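PDB 2IX4: 3-oxoacyl-[acyl-carrier-protein] synthase from Arabidopsis thaliana, which catalyses the condensation step of mitochondrial fatty acid synthesis, lengthening acyl chains by two carbons from malonyl-ACP. Local coordinates for the interface of chains A and B. Residues are numbered along the deposited sequence; one frame, centred on the assembly and turned at random. Chains: chain A/B, 3-oxoacyl-[acyl-carrier-protein] synthase.

The interface of chains A and B. Residues chain A 176-178, 419, 422; chain B 156-157, 172.
The amide of B:Asn156 slots like a plate under the peptide joining A:Thr177 to A:Ala178, with the two planes nearly parallel and B:Asn156 CG 3.7 Å from A:Ala178 N. The methyl CB of A:Ala178 stands on the same side but past the rim, 3.8 Å from B:Asn156 ND2, while the opposite face is backed by B:Asn156's own peptide to B:Met157. At the nitrogen edge, ND2 donates to the backbone carbonyl O of A:Phe419 at 3.1 Å, with the acceptor almost in the amide plane. The chi1 of 67° sets CG between the backbone N and carbonyl carbon, folding the amide back over its own backbone.

A second flat group, the B:Asn172 amide, lies beneath A:Thr422: CB of the threonine sits over its face, 3.7 Å from CG. A:Thr422 OG1, anti to its backbone nitrogen (chi1 175°), reaches past to donate to the main-chain O of B:Asn172 at 2.6 Å. The methyl CG2 turns instead towards B:Asn156 ND2, 4.0 Å away.

An alanine in place of B:Asn156 would probably leave the A:Phe419 carbonyl without this donor and open a gap beneath the peptide before A:Ala178.

This patch of the homodimer interface probably braces the loop leading to the nucleophile A:Cys179, which lies about 6 Å from the centre of this patch, and the loop of A:Phe419, the gatekeeper phenylalanine lining the hexanoic acid pocket. Each subunit thus probably helps shape its partner's active site.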
# COMPACT_ATOMS: atom_id res chain seq x y z
N VAL A 176 -2.17 1.48 -0.29
CA VAL A 176 -1.60 2.46 0.62
C VAL A 176 -1.31 3.74 -0.15
O VAL A 176 -0.45 3.76 -1.03
CB VAL A 176 -0.33 1.94 1.35
CG1 VAL A 176 0.21 3.00 2.29
CG2 VAL A 176 -0.65 0.67 2.13
N THR A 177 -2.06 4.78 0.18
CA THR A 177 -2.08 6.02 -0.58
C THR A 177 -2.16 7.21 0.37
O THR A 177 -2.94 8.14 0.15
CB THR A 177 -3.28 6.06 -1.56
OG1 THR A 177 -4.46 5.66 -0.87
CG2 THR A 177 -3.06 5.11 -2.74
N ALA A 178 -1.35 7.16 1.43
CA ALA A 178 -1.33 8.19 2.48
C ALA A 178 -2.71 8.38 3.12
O ALA A 178 -3.31 7.42 3.61
CB ALA A 178 -0.76 9.51 1.95
N PHE A 419 -0.97 12.89 0.59
CA PHE A 419 0.34 13.37 0.14
C PHE A 419 0.72 12.64 -1.15
O PHE A 419 0.41 11.45 -1.32
CB PHE A 419 1.41 13.12 1.21
CG PHE A 419 1.40 14.11 2.35
CD1 PHE A 419 2.42 14.11 3.29
CD2 PHE A 419 0.37 15.05 2.49
CE1 PHE A 419 2.43 15.01 4.36
CE2 PHE A 419 0.37 15.96 3.55
CZ PHE A 419 1.40 15.94 4.48
N THR A 422 -2.58 12.25 -4.33
CA THR A 422 -3.42 11.09 -4.61
C THR A 422 -4.84 11.33 -4.11
O THR A 422 -5.05 11.62 -2.93
CB THR A 422 -2.82 9.78 -4.01
OG1 THR A 422 -3.73 8.69 -4.19
CG2 THR A 422 -2.50 9.93 -2.51
N ASN B 156 3.81 5.32 -0.62
CA ASN B 156 3.06 5.66 -1.84
C ASN B 156 3.72 6.74 -2.69
O ASN B 156 3.23 7.06 -3.78
CB ASN B 156 1.64 6.11 -1.48
CG ASN B 156 1.62 7.43 -0.72
OD1 ASN B 156 2.17 7.54 0.38
ND2 ASN B 156 0.98 8.44 -1.31
N MET B 157 4.81 7.31 -2.19
CA MET B 157 5.37 8.53 -2.77
C MET B 157 6.08 8.38 -4.11
O MET B 157 6.28 9.37 -4.81
CB MET B 157 6.28 9.24 -1.76
CG MET B 157 5.53 9.92 -0.62
SD MET B 157 4.24 11.07 -1.16
CE MET B 157 5.22 12.43 -1.78
N ASN B 172 -3.85 7.79 -9.10
CA ASN B 172 -2.57 7.86 -8.39
C ASN B 172 -2.65 6.89 -7.21
O ASN B 172 -3.35 7.14 -6.23
CB ASN B 172 -2.33 9.30 -7.91
CG ASN B 172 -1.01 9.50 -7.17
OD1 ASN B 172 -0.64 10.62 -6.82
ND2 ASN B 172 -0.29 8.42 -6.91